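Local coordinates for protein acyl-CoA dehydrogenase (Geobacillus kaustophilus, PDB 2PG0) that binds FAD as a homotetrameric acyl-CoA dehydrogenase family flavoenzyme and probably introduces an alpha-beta double bond into thioester-bound acyl chains, at residues S136-A139 and N140-T143; T377-A380 and R381-L385; V146-D150 and Y151-N155. All blocks are in the same frame, centred on the assembly; numbering follows the deposited sequence.

Interaction 1: S136-A139 and N140-T143. With FAD (flavin-adenine dinucleotide), chain C.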
loop_
_atom_site.group_PDB
_atom_site.type_symbol
_atom_site.label_atom_id
_atom_site.label_comp_id
_atom_site.label_asym_id
_atom_site.label_seq_id
_atom_site.Cartn_x
_atom_site.Cartn_y
_atom_site.Cartn_z
ATOM N N SER A 136 3.507 -19.766 -17.680
ATOM C CA SER A 136 4.306 -19.887 -16.452
ATOM C C SER A 136 4.829 -21.314 -16.267
ATOM O O SER A 136 5.992 -21.517 -15.893
ATOM C CB SER A 136 3.492 -19.473 -15.216
ATOM O OG SER A 136 2.939 -18.172 -15.365
ATOM N N ASP A 137 3.959 -22.284 -16.540
ATOM C CA ASP A 137 4.268 -23.705 -16.392
ATOM C C ASP A 137 4.885 -24.246 -17.687
ATOM O O ASP A 137 4.303 -25.096 -18.368
ATOM C CB ASP A 137 2.990 -24.471 -16.015
ATOM C CG ASP A 137 3.247 -25.922 -15.638
ATOM O OD1 ASP A 137 4.427 -26.330 -15.499
ATOM O OD2 ASP A 137 2.243 -26.653 -15.485
ATOM N N LEU A 138 6.074 -23.743 -18.003
ATOM C CA LEU A 138 6.745 -24.028 -19.268
ATOM C C LEU A 138 7.076 -25.509 -19.480
ATOM O O LEU A 138 7.096 -25.991 -20.614
ATOM C CB LEU A 138 8.014 -23.171 -19.388
ATOM C CG LEU A 138 8.559 -22.884 -20.791
ATOM C CD1 LEU A 138 7.495 -22.232 -21.676
ATOM C CD2 LEU A 138 9.793 -22.002 -20.692
ATOM N N ALA A 139 7.330 -26.234 -18.396
ATOM C CA ALA A 139 7.637 -27.660 -18.511
ATOM C C ALA A 139 6.457 -28.445 -19.098
ATOM O O ALA A 139 6.634 -29.559 -19.588
ATOM C CB ALA A 139 8.067 -28.234 -17.161
ATOM N N ASN A 140 5.268 -27.833 -19.081
ATOM C CA ASN A 140 4.028 -28.472 -19.530
ATOM C C ASN A 140 3.604 -28.126 -20.967
ATOM O O ASN A 140 2.471 -28.400 -21.372
ATOM C CB ASN A 140 2.891 -28.152 -18.545
ATOM C CG ASN A 140 1.699 -29.075 -18.701
ATOM O OD1 ASN A 140 1.852 -30.292 -18.829
ATOM N ND2 ASN A 140 0.499 -28.500 -18.693
ATOM N N ILE A 141 4.509 -27.526 -21.738
ATOM C CA ILE A 141 4.251 -27.262 -23.164
ATOM C C ILE A 141 4.021 -28.576 -23.916
ATOM O O ILE A 141 4.572 -29.611 -23.535
ATOM C CB ILE A 141 5.394 -26.451 -23.828
ATOM C CG1 ILE A 141 6.751 -27.145 -23.647
ATOM C CG2 ILE A 141 5.408 -25.014 -23.296
ATOM C CD1 ILE A 141 7.847 -26.623 -24.581
ATOM N N SER A 142 3.201 -28.545 -24.961
ATOM C CA SER A 142 2.850 -29.776 -25.659
ATOM C C SER A 142 3.147 -29.791 -27.165
ATOM O O SER A 142 2.846 -30.779 -27.848
ATOM C CB SER A 142 1.393 -30.152 -25.374
ATOM O OG SER A 142 0.504 -29.188 -25.904
ATOM N N THR A 143 3.749 -28.715 -27.680
ATOM C CA THR A 143 4.228 -28.707 -29.071
ATOM C C THR A 143 5.238 -29.842 -29.235
ATOM O O THR A 143 6.183 -29.945 -28.462
ATOM C CB THR A 143 4.856 -27.338 -29.485
ATOM O OG1 THR A 143 3.852 -26.315 -29.441
ATOM C CG2 THR A 143 5.427 -27.400 -30.907
HETATM P PA FAD C . -0.582 -18.219 -16.748
HETATM O O1A FAD C . -1.778 -19.016 -17.174
HETATM O O2A FAD C . 0.690 -19.028 -16.685
HETATM O O5B FAD C . -0.882 -17.529 -15.318
HETATM C C5B FAD C . -2.054 -16.750 -15.127
HETATM C C4B FAD C . -1.961 -16.080 -13.755
HETATM O O4B FAD C . -1.848 -17.087 -12.761
HETATM C C3B FAD C . -0.709 -15.211 -13.652
HETATM O O3B FAD C . -0.967 -14.053 -12.887
HETATM C C2B FAD C . 0.261 -16.078 -12.886
HETATM O O2B FAD C . 1.255 -15.338 -12.201
HETATM C C1B FAD C . -0.697 -16.837 -11.967
HETATM N N9A FAD C . -0.060 -18.067 -11.466
HETATM C C8A FAD C . 0.281 -19.187 -12.186
HETATM N N7A FAD C . 0.864 -20.071 -11.347
HETATM C C5A FAD C . 0.900 -19.531 -10.108
HETATM C C6A FAD C . 1.383 -20.002 -8.892
HETATM N N6A FAD C . 2.052 -21.158 -8.842
HETATM N N1A FAD C . 1.285 -19.203 -7.771
HETATM C C2A FAD C . 0.707 -17.948 -7.841
HETATM N N3A FAD C . 0.215 -17.486 -9.050
HETATM C C4A FAD C . 0.320 -18.267 -10.166
HETATM N N1 FAD C . 5.954 -15.723 -24.749
HETATM C C2 FAD C . 6.990 -16.223 -25.518
HETATM O O2 FAD C . 7.341 -17.397 -25.377
HETATM N N3 FAD C . 7.619 -15.411 -26.451
HETATM C C4 FAD C . 7.212 -14.102 -26.617
HETATM O O4 FAD C . 7.769 -13.393 -27.458
HETATM C C4X FAD C . 6.174 -13.592 -25.830
HETATM N N5 FAD C . 5.758 -12.279 -25.983
HETATM C C5X FAD C . 4.712 -11.777 -25.231
HETATM C C6 FAD C . 4.305 -10.463 -25.428
HETATM C C7 FAD C . 3.258 -9.943 -24.672
HETATM C C7M FAD C . 2.864 -8.513 -24.914
HETATM C C8 FAD C . 2.615 -10.752 -23.717
HETATM C C8M FAD C . 1.477 -10.260 -22.865
HETATM C C9 FAD C . 3.020 -12.067 -23.531
HETATM C C9A FAD C . 4.077 -12.591 -24.282
HETATM N N10 FAD C . 4.507 -13.908 -24.102
HETATM C C10 FAD C . 5.539 -14.411 -24.890
HETATM C "C1'" FAD C . 3.911 -14.800 -23.035
HETATM C "C2'" FAD C . 4.192 -14.409 -21.574
HETATM O "O2'" FAD C . 5.500 -14.729 -21.148
HETATM C "C3'" FAD C . 3.174 -15.151 -20.712
HETATM O "O3'" FAD C . 1.948 -14.466 -20.860
HETATM C "C4'" FAD C . 3.546 -15.256 -19.225
HETATM O "O4'" FAD C . 4.665 -16.099 -19.017
HETATM C "C5'" FAD C . 2.381 -15.773 -18.379
HETATM O "O5'" FAD C . 1.846 -16.965 -18.925
HETATM P P FAD C . 0.264 -17.060 -19.185
HETATM O O1P FAD C . -0.206 -15.876 -19.992
HETATM O O2P FAD C . -0.063 -18.366 -19.854
HETATM O O3P FAD C . -0.418 -16.946 -17.723
HETATM O O HOH W 1 -0.003 -26.193 -17.218
HETATM O O HOH W 2 4.511 -31.249 -17.602
#
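D137 and N140 meet on the backbone first: N140 N donates to D137 O at 3.0 Å, approaching from above the carbonyl plane. One residue on, I141 N bonds L138 O at 3.2 Å, again from above the plane, so two successive i to i+3 bonds wind the chain into a short 3-10 turn. D137, whose carbonyl opens this turn, is itself the centre of an inverse gamma turn.

Among the polar side chains, D137 has CG anti to its backbone N (chi1 -171°), which leans the carboxylate forward, across the N140 side chain; OD2 comes within 3.5 Å of N140 CB. The carboxylate and amide planes are only 21° apart, yet their polar ends meet through a water, which donates to D137 OD2 and accepts from N140 ND2. OD2 also accepts a bond from the backbone N of F277 of the second subunit. With an alanine here, that N-H and the bridging water would probably each be left without their acceptor, and N140 ND2 would lose its water-mediated link to residue 137.

The apolar pair is L138 and I141, lying side by side and pointing the same way, with L138 CD1 at 3.8 Å from I141 CG2. L138 also packs on M129, which binds FAD.

The ligand contact belongs to S136. Its backbone N reaches FAD O2A at 3.1 Å and its OG donates to the same oxygen at 2.7 Å; with OG beside the backbone N, both donors face one phosphate oxygen. This loop of the middle domain thus grips the adenosine-side phosphate with a neutral pair of donors, which would probably help offset its negative charge, while the aspartate one residue later ties the loop to the second subunit.

Interaction 2: T377-A380 and R381-L385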
loop_
_atom_site.group_PDB
_atom_site.type_symbol
_atom_site.label_atom_id
_atom_site.label_comp_id
_atom_site.label_asym_id
_atom_site.label_seq_id
_atom_site.Cartn_x
_atom_site.Cartn_y
_atom_site.Cartn_z
ATOM N N THR A 377 8.327 -16.574 -6.687
ATOM C CA THR A 377 8.544 -18.018 -6.530
ATOM C C THR A 377 10.043 -18.335 -6.587
ATOM O O THR A 377 10.562 -19.059 -5.738
ATOM C CB THR A 377 7.770 -18.822 -7.599
ATOM O OG1 THR A 377 6.361 -18.622 -7.422
ATOM C CG2 THR A 377 8.079 -20.321 -7.506
ATOM N N ILE A 378 10.721 -17.767 -7.584
ATOM C CA ILE A 378 12.160 -17.962 -7.773
ATOM C C ILE A 378 12.930 -17.416 -6.575
ATOM O O ILE A 378 13.838 -18.082 -6.056
ATOM C CB ILE A 378 12.648 -17.331 -9.118
ATOM C CG1 ILE A 378 12.092 -18.128 -10.303
ATOM C CG2 ILE A 378 14.181 -17.263 -9.183
ATOM C CD1 ILE A 378 12.135 -17.379 -11.629
ATOM N N ILE A 379 12.549 -16.225 -6.111
ATOM C CA ILE A 379 13.225 -15.615 -4.968
ATOM C C ILE A 379 13.089 -16.503 -3.721
ATOM O O ILE A 379 14.074 -16.756 -3.032
ATOM C CB ILE A 379 12.723 -14.174 -4.690
ATOM C CG1 ILE A 379 13.114 -13.239 -5.843
ATOM C CG2 ILE A 379 13.287 -13.627 -3.349
ATOM C CD1 ILE A 379 12.261 -11.960 -5.919
ATOM N N ALA A 380 11.868 -16.964 -3.450
ATOM C CA ALA A 380 11.592 -17.809 -2.281
ATOM C C ALA A 380 12.428 -19.095 -2.330
ATOM O O ALA A 380 12.972 -19.530 -1.312
ATOM C CB ALA A 380 10.115 -18.129 -2.194
ATOM N N ARG A 381 12.549 -19.672 -3.523
ATOM C CA ARG A 381 13.365 -20.867 -3.720
ATOM C C ARG A 381 14.824 -20.588 -3.359
ATOM O O ARG A 381 15.460 -21.393 -2.680
ATOM C CB ARG A 381 13.248 -21.382 -5.161
ATOM C CG ARG A 381 13.892 -22.745 -5.370
ATOM C CD ARG A 381 13.867 -23.175 -6.827
ATOM N NE ARG A 381 14.568 -24.449 -6.998
ATOM C CZ ARG A 381 15.878 -24.572 -7.214
ATOM N NH1 ARG A 381 16.657 -23.497 -7.310
ATOM N NH2 ARG A 381 16.412 -25.781 -7.348
ATOM N N GLN A 382 15.338 -19.442 -3.798
ATOM C CA GLN A 382 16.723 -19.038 -3.504
ATOM C C GLN A 382 16.942 -18.665 -2.029
ATOM O O GLN A 382 18.073 -18.681 -1.541
ATOM C CB GLN A 382 17.148 -17.878 -4.413
ATOM C CG GLN A 382 17.050 -18.164 -5.917
ATOM C CD GLN A 382 18.204 -18.990 -6.449
ATOM O OE1 GLN A 382 18.024 -20.145 -6.836
ATOM N NE2 GLN A 382 19.398 -18.401 -6.473
ATOM N N LEU A 383 15.866 -18.335 -1.317
ATOM C CA LEU A 383 15.957 -18.022 0.112
ATOM C C LEU A 383 16.080 -19.269 0.978
ATOM O O LEU A 383 16.370 -19.162 2.170
ATOM C CB LEU A 383 14.741 -17.209 0.583
ATOM C CG LEU A 383 14.656 -15.725 0.225
ATOM C CD1 LEU A 383 13.258 -15.215 0.566
ATOM C CD2 LEU A 383 15.725 -14.920 0.956
ATOM N N ASP A 384 15.840 -20.436 0.379
ATOM C CA ASP A 384 15.846 -21.717 1.095
ATOM C C ASP A 384 14.819 -21.743 2.238
ATOM O O ASP A 384 15.118 -21.356 3.374
ATOM C CB ASP A 384 17.257 -22.046 1.599
ATOM C CG ASP A 384 17.328 -23.381 2.318
ATOM O OD1 ASP A 384 16.622 -24.326 1.908
ATOM O OD2 ASP A 384 18.100 -23.480 3.296
ATOM N N LEU A 385 13.611 -22.207 1.923
ATOM C CA LEU A 385 12.482 -22.163 2.857
ATOM C C LEU A 385 11.779 -23.522 2.987
ATOM O O LEU A 385 10.882 -23.704 3.824
ATOM C CB LEU A 385 11.481 -21.075 2.427
ATOM C CG LEU A 385 11.926 -19.605 2.501
ATOM C CD1 LEU A 385 10.914 -18.678 1.837
ATOM C CD2 LEU A 385 12.166 -19.179 3.944
HETATM O O HOH W 3 12.726 -22.136 -0.561
#
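L385 lays its CD1 methyl against A380, 4.1 Å from A380 CB, after the chain has turned back at the end of the helix. Its CG lies anti to its carbonyl carbon (chi1 -67°), and from there CD1 also comes to 3.9 Å from A380 O. A water ties the same two residues, donating to A380 O and accepting from L385 N. L291 of the third subunit packs on L385, whose O is bonded there by R280 and S282.

Next to it in the chain, I379 and L383 touch through I379 CG2 and L383 CD1, at 4.2 Å, while M324 and W327 of helix 319-343 pack on I379. Q382 has CG anti to its carbonyl carbon (chi1 -58°), which sets CG 3.2 Å from I378 O; the chain then bends at chi2, and its NE2 is hydrogen-bonded to T320.

All this sits on the last turns of helix 372-382, the C-terminal helix of the alpha-helical C-terminal domain. R381 N to T377 O and Q382 N to I378 O are regular i to i+4 bonds. L383 N donates to I379 O at 2.9 Å, in the carbonyl plane, and weakly to A380 O. D384 then takes positive phi (59°), its N bonded to R381 O, and the chain swings out so that D384 O meets K272 of the third subunit.

Interaction 3: V146-D150 and Y151-N155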
loop_
_atom_site.group_PDB
_atom_site.type_symbol
_atom_site.label_atom_id
_atom_site.label_comp_id
_atom_site.label_asym_id
_atom_site.label_seq_id
_atom_site.Cartn_x
_atom_site.Cartn_y
_atom_site.Cartn_z
ATOM N N VAL A 146 8.622 -34.561 -33.930
ATOM C CA VAL A 146 8.891 -35.980 -34.115
ATOM C C VAL A 146 9.849 -36.147 -35.288
ATOM O O VAL A 146 9.587 -35.660 -36.391
ATOM C CB VAL A 146 7.589 -36.784 -34.362
ATOM C CG1 VAL A 146 7.886 -38.288 -34.466
ATOM C CG2 VAL A 146 6.575 -36.519 -33.255
ATOM N N LYS A 147 10.967 -36.817 -35.033
ATOM C CA LYS A 147 11.974 -37.062 -36.057
ATOM C C LYS A 147 11.415 -37.979 -37.143
ATOM O O LYS A 147 10.783 -38.998 -36.849
ATOM C CB LYS A 147 13.235 -37.664 -35.426
ATOM C CG LYS A 147 14.470 -37.629 -36.310
ATOM C CD LYS A 147 15.053 -36.227 -36.388
ATOM C CE LYS A 147 16.274 -36.185 -37.287
ATOM N NZ LYS A 147 17.465 -36.815 -36.652
ATOM N N ASP A 148 11.622 -37.585 -38.396
ATOM C CA ASP A 148 11.236 -38.387 -39.553
ATOM C C ASP A 148 12.269 -38.151 -40.652
ATOM O O ASP A 148 12.205 -37.153 -41.374
ATOM C CB ASP A 148 9.826 -38.015 -40.035
ATOM C CG ASP A 148 9.311 -38.936 -41.144
ATOM O OD1 ASP A 148 9.961 -39.962 -41.451
ATOM O OD2 ASP A 148 8.237 -38.635 -41.711
ATOM N N GLY A 149 13.227 -39.068 -40.754
ATOM C CA GLY A 149 14.329 -38.938 -41.705
ATOM C C GLY A 149 15.247 -37.790 -41.337
ATOM O O GLY A 149 15.747 -37.724 -40.210
ATOM N N ASP A 150 15.452 -36.877 -42.284
ATOM C CA ASP A 150 16.319 -35.712 -42.083
ATOM C C ASP A 150 15.546 -34.501 -41.547
ATOM O O ASP A 150 16.044 -33.371 -41.597
ATOM C CB ASP A 150 17.012 -35.322 -43.395
ATOM C CG ASP A 150 17.905 -36.420 -43.952
ATOM O OD1 ASP A 150 18.596 -37.108 -43.172
ATOM O OD2 ASP A 150 17.928 -36.580 -45.192
ATOM N N TYR A 151 14.337 -34.740 -41.040
ATOM C CA TYR A 151 13.435 -33.665 -40.625
ATOM C C TYR A 151 12.817 -33.889 -39.253
ATOM O O TYR A 151 12.753 -35.021 -38.769
ATOM C CB TYR A 151 12.305 -33.503 -41.641
ATOM C CG TYR A 151 12.758 -33.050 -43.003
ATOM C CD1 TYR A 151 12.829 -31.694 -43.315
ATOM C CD2 TYR A 151 13.118 -33.979 -43.985
ATOM C CE1 TYR A 151 13.248 -31.267 -44.567
ATOM C CE2 TYR A 151 13.541 -33.560 -45.241
ATOM C CZ TYR A 151 13.599 -32.203 -45.523
ATOM O OH TYR A 151 14.011 -31.775 -46.760
ATOM N N TYR A 152 12.382 -32.791 -38.635
ATOM C CA TYR A 152 11.481 -32.835 -37.490
ATOM C C TYR A 152 10.089 -32.457 -37.974
ATOM O O TYR A 152 9.919 -31.445 -38.660
ATOM C CB TYR A 152 11.911 -31.846 -36.406
ATOM C CG TYR A 152 13.106 -32.271 -35.595
ATOM C CD1 TYR A 152 12.965 -33.168 -34.535
ATOM C CD2 TYR A 152 14.371 -31.764 -35.868
ATOM C CE1 TYR A 152 14.058 -33.559 -33.780
ATOM C CE2 TYR A 152 15.473 -32.148 -35.118
ATOM C CZ TYR A 152 15.306 -33.046 -34.076
ATOM O OH TYR A 152 16.388 -33.426 -33.326
ATOM N N ILE A 153 9.100 -33.276 -37.632
ATOM C CA ILE A 153 7.713 -32.957 -37.940
ATOM C C ILE A 153 7.123 -32.253 -36.717
ATOM O O ILE A 153 7.001 -32.855 -35.644
ATOM C CB ILE A 153 6.879 -34.214 -38.321
ATOM C CG1 ILE A 153 7.562 -35.047 -39.429
ATOM C CG2 ILE A 153 5.451 -33.820 -38.702
ATOM C CD1 ILE A 153 8.023 -34.268 -40.660
ATOM N N VAL A 154 6.788 -30.972 -36.884
ATOM C CA VAL A 154 6.377 -30.129 -35.755
ATOM C C VAL A 154 4.867 -29.879 -35.738
ATOM O O VAL A 154 4.268 -29.470 -36.741
ATOM C CB VAL A 154 7.160 -28.784 -35.708
ATOM C CG1 VAL A 154 6.808 -27.986 -34.448
ATOM C CG2 VAL A 154 8.657 -29.032 -35.762
ATOM N N ASN A 155 4.265 -30.143 -34.582
ATOM C CA ASN A 155 2.847 -29.925 -34.378
ATOM C C ASN A 155 2.609 -29.188 -33.072
ATOM O O ASN A 155 3.107 -29.593 -32.024
ATOM C CB ASN A 155 2.098 -31.256 -34.384
ATOM C CG ASN A 155 1.870 -31.778 -35.778
ATOM O OD1 ASN A 155 1.019 -31.275 -36.507
ATOM N ND2 ASN A 155 2.631 -32.800 -36.159
#
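K147 lies over Y152 because its CG is anti to the backbone N (chi1 -165°) and the chain then bends at chi2 (75°), while Y152 has CG anti to the carbonyl carbon. The two residues face each other as a non-hydrogen-bonded pair of an antiparallel beta hairpin, strands 144-148 and 151-161 of the middle domain, closed by a type II' turn from D148 to Y151. G149 is the second residue of that turn and takes its positive phi.

The two side chains cross at an angle. K147 CD sits over one face of the Y152 ring, 4.0 Å from its centroid and displaced toward the rim, a CH-pi contact made by the aliphatic part of the lysine. NZ lies farther off, and any cation-pi attraction is weak at best. The phenol of Y152 reaches past the hairpin to a hydrogen bond with E234, and its side chain also touches L190 of strand 187-193.

V146 and I153 form a hydrogen-bonded pair, each N donating to the other's O; the shorter bond, I153 N to V146 O, is 2.7 Å and nearly straight at 176°. D148 and Y151 form the next such pair, with the turn bond Y151 N to D148 O longer at 3.2 Å. Side chains of V146, D148, Y151 and I153 share the face away from K147 and Y152. There the Y151 ring has D150 O over one face and takes part in a cation-pi contact with K224, and diagonally across the strands D148 CB comes to 3.8 Å from I153 CG1.

Interactions 1 and 3 belong to the middle domain and touch: T143, at the end of interaction 1, sets its CG2 against V154 and against N155 O of interaction 3. Interaction 2 stands apart in the C-terminal domain, its centre about 39 Å from that of interaction 3. The hairpin is a surface contact that no other subunit of the assembly reaches, built from strand pairing and a lysine over a tyrosine. The other two are partly buried at subunit interfaces near FAD. In interaction 1 polar groups hold the cofactor phosphate and a neighbouring subunit, whereas interaction 2 combines helix bonds, aliphatic contacts and the chain's last residue.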